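Local coordinates for protein L-ribulose 3-epimerase (Methylomonas sp. DH-1, PDB 7CJ7) that catalyses the manganese-dependent epimerization of ketoses at C3, most actively L-ribulose, and also converts D-allulose to D-fructose, working as a homodimeric TIM-barrel enzyme, at residues E91-A96 with Q136-Y141; E126-S131 with L172-R177; Y141-G146 with R177-L182. All coordinates share one frame; numbering follows the deposited sequence.

Interaction 1: E91-A96 with Q136-Y141; sequences ELLRKA and QRLADY
One face of the Y141 ring carries the aliphatic chain of R94: R94 CG sits 3.8 Å from the ring centroid, 6° off the normal, a CH-pi contact over the middle of the face. R94 CB lies near Y141 CE2 and CZ, while R94 CD ends 3.8 Å from Y141 CE1, so the methylenes run across the ring. R94 O comes to 3.6 Å from Y141 CE2, beyond the rim of the ring on the side of the R94 chain. The guanidinium takes no part in this CH-pi contact: the chain bends at chi3 (-58°), its plane stands 72° from the ring, and one of its faces rests on E91 CA. Y141 OH is hydrogen-bonded to D98 OD1, one helical turn beyond R94, which fixes the far end of the ring. Beneath this layer L93 and L138 meet at about a right angle. L138 puts CD1 3.9 Å from L93 CB and CD2 4.0 Å from L93 CD2, and both leucines also touch I112 of strand 107-112. This pairing of helices 83-102 and 125-143, apolar on the side of the strands with the arginine-tyrosine contact outside, belongs to the outer helical layer of a TIM barrel.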
# COMPACT_ATOMS: atom_id res chain seq x y z
N GLU A 91 -26.12 11.01 -5.46
CA GLU A 91 -26.99 10.38 -6.49
C GLU A 91 -26.52 8.95 -6.76
O GLU A 91 -27.36 8.04 -6.76
CB GLU A 91 -27.02 11.25 -7.74
CG GLU A 91 -27.78 10.65 -8.90
CD GLU A 91 -27.62 11.44 -10.19
OE1 GLU A 91 -26.50 11.48 -10.75
OE2 GLU A 91 -28.62 12.04 -10.62
N LEU A 92 -25.21 8.74 -6.94
CA LEU A 92 -24.65 7.37 -7.14
C LEU A 92 -24.99 6.51 -5.91
O LEU A 92 -25.40 5.36 -6.08
CB LEU A 92 -23.15 7.45 -7.39
CG LEU A 92 -22.52 6.16 -7.91
CD1 LEU A 92 -21.25 6.44 -8.70
CD2 LEU A 92 -22.22 5.20 -6.77
N LEU A 93 -24.80 7.03 -4.70
CA LEU A 93 -25.01 6.21 -3.47
C LEU A 93 -26.50 5.86 -3.32
O LEU A 93 -26.82 4.72 -2.88
CB LEU A 93 -24.47 6.98 -2.27
CG LEU A 93 -22.95 7.11 -2.24
CD1 LEU A 93 -22.52 8.19 -1.25
CD2 LEU A 93 -22.29 5.77 -1.90
N ARG A 94 -27.40 6.78 -3.68
CA ARG A 94 -28.86 6.50 -3.66
C ARG A 94 -29.16 5.37 -4.65
O ARG A 94 -29.89 4.43 -4.29
CB ARG A 94 -29.66 7.78 -3.96
CG ARG A 94 -29.72 8.77 -2.80
CD ARG A 94 -30.85 9.77 -2.99
NE ARG A 94 -30.69 10.49 -4.25
CZ ARG A 94 -30.00 11.62 -4.39
NH1 ARG A 94 -29.44 12.18 -3.34
NH2 ARG A 94 -29.90 12.20 -5.58
N LYS A 95 -28.60 5.43 -5.85
CA LYS A 95 -28.84 4.40 -6.90
C LYS A 95 -28.31 3.05 -6.42
O LYS A 95 -29.02 2.04 -6.62
CB LYS A 95 -28.20 4.81 -8.23
CG LYS A 95 -28.48 3.85 -9.38
CD LYS A 95 -29.94 3.79 -9.78
CE LYS A 95 -30.22 2.74 -10.82
NZ LYS A 95 -31.67 2.63 -11.11
N ALA A 96 -27.13 3.02 -5.79
CA ALA A 96 -26.51 1.79 -5.27
C ALA A 96 -27.42 1.20 -4.19
O ALA A 96 -27.66 -0.01 -4.20
CB ALA A 96 -25.12 2.06 -4.76
N GLN A 136 -24.20 10.75 6.75
CA GLN A 136 -25.48 10.96 7.46
C GLN A 136 -26.63 10.89 6.46
O GLN A 136 -27.62 10.20 6.76
CB GLN A 136 -25.48 12.29 8.21
CG GLN A 136 -24.49 12.28 9.36
CD GLN A 136 -24.35 13.64 10.00
OE1 GLN A 136 -24.52 14.67 9.34
NE2 GLN A 136 -24.03 13.65 11.28
N ARG A 137 -26.53 11.59 5.33
CA ARG A 137 -27.63 11.62 4.33
C ARG A 137 -27.84 10.19 3.78
O ARG A 137 -29.01 9.77 3.65
CB ARG A 137 -27.33 12.64 3.22
CG ARG A 137 -27.24 14.07 3.71
CD ARG A 137 -27.25 15.07 2.56
NE ARG A 137 -26.10 14.92 1.67
CZ ARG A 137 -24.91 15.47 1.87
NH1 ARG A 137 -24.69 16.20 2.94
NH2 ARG A 137 -23.93 15.28 1.00
N LEU A 138 -26.75 9.48 3.49
CA LEU A 138 -26.84 8.10 2.93
C LEU A 138 -27.44 7.17 3.99
O LEU A 138 -28.34 6.41 3.65
CB LEU A 138 -25.46 7.61 2.52
CG LEU A 138 -25.42 6.14 2.10
CD1 LEU A 138 -26.37 5.87 0.94
CD2 LEU A 138 -24.00 5.73 1.74
N ALA A 139 -26.95 7.22 5.23
CA ALA A 139 -27.48 6.37 6.32
C ALA A 139 -29.00 6.56 6.42
O ALA A 139 -29.73 5.56 6.57
CB ALA A 139 -26.79 6.67 7.62
N ASP A 140 -29.48 7.80 6.34
CA ASP A 140 -30.92 8.12 6.52
C ASP A 140 -31.70 7.57 5.32
O ASP A 140 -32.80 7.01 5.55
CB ASP A 140 -31.11 9.62 6.75
CG ASP A 140 -30.59 10.10 8.10
OD1 ASP A 140 -30.39 9.24 8.98
OD2 ASP A 140 -30.36 11.31 8.25
N TYR A 141 -31.15 7.68 4.11
CA TYR A 141 -31.77 7.12 2.87
C TYR A 141 -31.86 5.59 2.97
O TYR A 141 -32.95 5.02 2.69
CB TYR A 141 -31.00 7.55 1.62
CG TYR A 141 -31.70 7.20 0.34
CD1 TYR A 141 -32.78 7.92 -0.13
CD2 TYR A 141 -31.29 6.10 -0.39
CE1 TYR A 141 -33.42 7.57 -1.31
CE2 TYR A 141 -31.93 5.73 -1.56
CZ TYR A 141 -32.98 6.49 -2.04
OH TYR A 141 -33.60 6.10 -3.19

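Interaction 2: E126-S131 with L172-R177; sequences ENRANS and LDEVNR
R128 NE points a nearly straight N-H at E174 OE2, 3.3 Å away with an angle of 169° at the hydrogen; the bond is weak, yet it is the shorter arm of a salt bridge. The second arm is longer and more bent: R128 NH1 lies 3.5 Å from E174 OE1, at 147°, and is weak too. Two neighbouring nitrogens on one edge of the guanidinium thus address the two oxygens of a single carboxylate. The pairing is side-on but not coplanar. E174 CD lies in the guanidinium plane, at its edge, whereas the carboxylate is turned 57° out of it, consistent with two long, weak bonds.

Each side chain has to reach for the other. In R128, CG is anti to the backbone N and the chain stays extended from CG to NE, carrying the charge out from the flank of its helix. E174 leaves its backbone toward the arginine and is also extended beyond CG, and the two chains cross at about a right angle. Both act near the surface, where solvent probably weakens the attraction between the charges.

Beside the ion pair the helices also touch through other residues: R128 and S131 meet F171, E174 meets V132, and V175 meets M135. Helix 165-175 ends just past E174, where N176 takes positive phi before the chain heads for strand 180-185, and on the helix's inner side L172 packs on A180 and L182. The salt bridge therefore spans the outer side of two successive barrel helices, joining the early part of helix 125-143 to the last turn of helix 165-175.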
# COMPACT_ATOMS: atom_id res chain seq x y z
N GLU A 126 -12.59 20.45 5.81
CA GLU A 126 -13.83 20.56 4.99
C GLU A 126 -14.09 19.23 4.28
O GLU A 126 -15.27 18.80 4.25
CB GLU A 126 -13.75 21.69 3.96
CG GLU A 126 -13.84 23.06 4.57
CD GLU A 126 -12.51 23.75 4.80
OE1 GLU A 126 -11.44 23.09 4.65
OE2 GLU A 126 -12.54 24.95 5.13
N ASN A 127 -13.04 18.59 3.76
CA ASN A 127 -13.14 17.26 3.11
C ASN A 127 -13.77 16.29 4.12
O ASN A 127 -14.75 15.60 3.76
CB ASN A 127 -11.79 16.72 2.63
CG ASN A 127 -11.19 17.47 1.46
OD1 ASN A 127 -9.98 17.70 1.44
ND2 ASN A 127 -12.00 17.87 0.49
N ARG A 128 -13.25 16.25 5.35
CA ARG A 128 -13.74 15.30 6.38
C ARG A 128 -15.19 15.64 6.75
O ARG A 128 -16.01 14.72 6.82
CB ARG A 128 -12.82 15.28 7.60
CG ARG A 128 -13.20 14.20 8.61
CD ARG A 128 -12.68 14.53 9.99
NE ARG A 128 -13.14 13.62 11.02
CZ ARG A 128 -12.57 12.46 11.28
NH1 ARG A 128 -13.03 11.70 12.26
NH2 ARG A 128 -11.54 12.05 10.56
N ALA A 129 -15.49 16.92 6.99
CA ALA A 129 -16.86 17.40 7.32
C ALA A 129 -17.85 17.00 6.22
O ALA A 129 -18.95 16.52 6.53
CB ALA A 129 -16.83 18.89 7.51
N ASN A 130 -17.48 17.20 4.96
CA ASN A 130 -18.35 16.86 3.79
C ASN A 130 -18.62 15.35 3.78
O ASN A 130 -19.77 14.95 3.56
CB ASN A 130 -17.74 17.37 2.49
CG ASN A 130 -17.75 18.88 2.40
OD1 ASN A 130 -18.40 19.54 3.21
ND2 ASN A 130 -17.03 19.44 1.44
N SER A 131 -17.61 14.53 4.05
CA SER A 131 -17.73 13.05 4.10
C SER A 131 -18.72 12.65 5.20
O SER A 131 -19.64 11.87 4.95
CB SER A 131 -16.39 12.43 4.32
OG SER A 131 -16.47 11.03 4.12
N LEU A 172 -17.21 7.69 12.70
CA LEU A 172 -18.58 7.17 12.90
C LEU A 172 -19.24 7.87 14.09
O LEU A 172 -20.47 8.00 14.09
CB LEU A 172 -18.51 5.66 13.10
CG LEU A 172 -18.33 4.86 11.82
CD1 LEU A 172 -18.03 3.41 12.12
CD2 LEU A 172 -19.57 4.97 10.96
N ASP A 173 -18.46 8.33 15.07
CA ASP A 173 -19.01 9.07 16.24
C ASP A 173 -19.61 10.39 15.75
O ASP A 173 -20.64 10.80 16.30
CB ASP A 173 -17.95 9.36 17.29
CG ASP A 173 -17.52 8.14 18.09
OD1 ASP A 173 -18.30 7.17 18.15
OD2 ASP A 173 -16.39 8.18 18.66
N GLU A 174 -19.00 11.02 14.75
CA GLU A 174 -19.48 12.30 14.16
C GLU A 174 -20.68 12.00 13.25
O GLU A 174 -21.63 12.79 13.23
CB GLU A 174 -18.35 13.03 13.43
CG GLU A 174 -17.19 13.42 14.34
CD GLU A 174 -15.94 13.94 13.64
OE1 GLU A 174 -14.85 13.88 14.25
OE2 GLU A 174 -16.05 14.39 12.49
N VAL A 175 -20.67 10.88 12.52
CA VAL A 175 -21.83 10.48 11.69
C VAL A 175 -23.03 10.26 12.62
O VAL A 175 -24.11 10.79 12.36
CB VAL A 175 -21.52 9.24 10.85
CG1 VAL A 175 -22.78 8.70 10.19
CG2 VAL A 175 -20.42 9.54 9.84
N ASN A 176 -22.82 9.47 13.67
CA ASN A 176 -23.82 9.24 14.74
C ASN A 176 -25.14 8.73 14.15
O ASN A 176 -26.19 9.35 14.39
CB ASN A 176 -24.06 10.51 15.54
CG ASN A 176 -24.82 10.19 16.80
OD1 ASN A 176 -24.67 9.09 17.33
ND2 ASN A 176 -25.62 11.13 17.29
N ARG A 177 -25.08 7.63 13.40
CA ARG A 177 -26.27 6.96 12.82
C ARG A 177 -26.24 5.49 13.22
O ARG A 177 -25.21 4.84 13.12
CB ARG A 177 -26.28 7.14 11.30
CG ARG A 177 -26.53 8.57 10.86
CD ARG A 177 -27.88 9.07 11.34
NE ARG A 177 -28.31 10.28 10.67
CZ ARG A 177 -28.04 11.50 11.11
NH1 ARG A 177 -27.31 11.66 12.19
NH2 ARG A 177 -28.49 12.56 10.45

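Interaction 3: Y141-G146 with R177-L182; sequences YAADKG and RPNAFL
N179 pushes its amide against the end of helix 125-143, at the N-terminal end of the strands of a TIM barrel, where chain returning from one helix enters the next strand. The close part of the contact is gathered round a single atom, N179 ND2. It lies 4.0 Å from A142 CB and 3.9 Å from A143 CB, with the backbone nitrogen A143 N at 3.7 Å, so two small methyls and the peptide between them receive the amide nitrogen. These approaches are packing; the hydrogen-bond partners of ND2 are the backbone oxygens of A139 and I147, one in the last turns of the helix and one just ahead of strand 148-152. Two carbonyls gripping one NH2 group would hold the amide against rotation and satisfy a polar atom in a buried place.

The position of the amide follows from a turn and a torsion. R177 to A180 form a type I beta turn, closed by A180 N bonding to R177 O at 3.2 Å, which brings N179 round to face the helix. There chi1 of 65° sets CG between the backbone N and the carbonyl carbon.

Outward the contact is looser. A143 is partly exposed, and past it the chain of 141-146 makes a second type I turn, A143 to G146, with D144 on the exposed side. K145 extends away to a salt bridge with D98. Just before this turn's close, K145 N bonds to A142 O at 3.0 Å, whereas the bond closing the A143-G146 turn, G146 N to A143 O, is weak at 3.4 Å.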
# COMPACT_ATOMS: atom_id res chain seq x y z
N TYR A 141 -31.15 7.68 4.11
CA TYR A 141 -31.77 7.12 2.87
C TYR A 141 -31.86 5.59 2.97
O TYR A 141 -32.95 5.02 2.69
CB TYR A 141 -31.00 7.55 1.62
CG TYR A 141 -31.70 7.20 0.34
CD1 TYR A 141 -32.78 7.92 -0.13
CD2 TYR A 141 -31.29 6.10 -0.39
CE1 TYR A 141 -33.42 7.57 -1.31
CE2 TYR A 141 -31.93 5.73 -1.56
CZ TYR A 141 -32.98 6.49 -2.04
OH TYR A 141 -33.60 6.10 -3.19
N ALA A 142 -30.75 4.95 3.35
CA ALA A 142 -30.63 3.48 3.48
C ALA A 142 -31.58 2.99 4.58
O ALA A 142 -32.11 1.89 4.45
CB ALA A 142 -29.20 3.08 3.78
N ALA A 143 -31.79 3.79 5.63
CA ALA A 143 -32.58 3.37 6.81
C ALA A 143 -34.03 3.12 6.36
O ALA A 143 -34.69 2.25 6.93
CB ALA A 143 -32.50 4.41 7.90
N ASP A 144 -34.48 3.86 5.35
CA ASP A 144 -35.87 3.77 4.82
C ASP A 144 -36.05 2.44 4.06
O ASP A 144 -37.22 2.03 3.90
CB ASP A 144 -36.18 5.00 3.97
CG ASP A 144 -36.29 6.29 4.77
OD1 ASP A 144 -36.82 6.25 5.91
OD2 ASP A 144 -35.84 7.34 4.26
N LYS A 145 -34.96 1.78 3.66
CA LYS A 145 -34.99 0.54 2.84
C LYS A 145 -34.37 -0.64 3.61
O LYS A 145 -34.03 -1.64 2.97
CB LYS A 145 -34.27 0.79 1.52
CG LYS A 145 -34.95 1.85 0.66
CD LYS A 145 -34.49 1.88 -0.77
CE LYS A 145 -35.40 2.74 -1.62
NZ LYS A 145 -35.41 2.31 -3.04
N GLY A 146 -34.22 -0.52 4.93
CA GLY A 146 -33.73 -1.60 5.81
C GLY A 146 -32.29 -1.97 5.53
O GLY A 146 -31.91 -3.14 5.73
N ARG A 177 -25.08 7.63 13.40
CA ARG A 177 -26.27 6.96 12.82
C ARG A 177 -26.24 5.49 13.22
O ARG A 177 -25.21 4.84 13.12
CB ARG A 177 -26.28 7.14 11.30
CG ARG A 177 -26.53 8.57 10.86
CD ARG A 177 -27.88 9.07 11.34
NE ARG A 177 -28.31 10.28 10.67
CZ ARG A 177 -28.04 11.50 11.11
NH1 ARG A 177 -27.31 11.66 12.19
NH2 ARG A 177 -28.49 12.56 10.45
N PRO A 178 -27.39 4.93 13.67
CA PRO A 178 -27.43 3.56 14.19
C PRO A 178 -27.18 2.48 13.13
O PRO A 178 -26.84 1.37 13.49
CB PRO A 178 -28.86 3.44 14.75
CG PRO A 178 -29.66 4.44 13.94
CD PRO A 178 -28.71 5.59 13.71
N ASN A 179 -27.36 2.82 11.85
CA ASN A 179 -27.21 1.84 10.75
C ASN A 179 -25.92 2.14 9.99
O ASN A 179 -25.77 1.64 8.87
CB ASN A 179 -28.41 1.81 9.81
CG ASN A 179 -28.59 3.11 9.06
OD1 ASN A 179 -28.47 4.18 9.64
ND2 ASN A 179 -28.91 3.02 7.78
N ALA A 180 -24.99 2.88 10.60
CA ALA A 180 -23.65 3.11 10.03
C ALA A 180 -22.61 2.35 10.88
O ALA A 180 -22.56 2.55 12.10
CB ALA A 180 -23.34 4.57 9.92
N PHE A 181 -21.82 1.51 10.23
CA PHE A 181 -20.87 0.59 10.90
C PHE A 181 -19.48 0.75 10.30
O PHE A 181 -19.32 1.32 9.18
CB PHE A 181 -21.33 -0.87 10.74
CG PHE A 181 -22.63 -1.18 11.44
CD1 PHE A 181 -23.84 -0.98 10.80
CD2 PHE A 181 -22.63 -1.68 12.73
CE1 PHE A 181 -25.03 -1.26 11.44
CE2 PHE A 181 -23.83 -1.96 13.37
CZ PHE A 181 -25.02 -1.75 12.72
N LEU A 182 -18.50 0.24 11.02
CA LEU A 182 -17.11 0.10 10.54
C LEU A 182 -17.02 -1.18 9.70
O LEU A 182 -17.70 -2.18 10.00
CB LEU A 182 -16.18 0.03 11.75
CG LEU A 182 -14.69 0.11 11.44
CD1 LEU A 182 -14.33 1.51 11.00
CD2 LEU A 182 -13.87 -0.31 12.66

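How the interactions relate
All three contacts use helix 125-143, meeting helix 83-102 in interaction 1, helix 165-175 in interaction 2 and the turn before strand 180-185 in interaction 3. Their centres lie 9 Å apart for interactions 1 and 3, and 14 Å for each other pair. Along the chain interaction 1 closes before interaction 3 opens, whereas interaction 2 crosses both. Y141 belongs to interactions 1 and 3, R177 to 2 and 3; a 2.9 Å salt bridge between D140 OD1 and R177 NE joins a segment of interaction 1 to the point where interactions 2 and 3 overlap. One barrel helix is thus fixed to both neighbouring helices and to the strand end beneath, outside the sugar pocket.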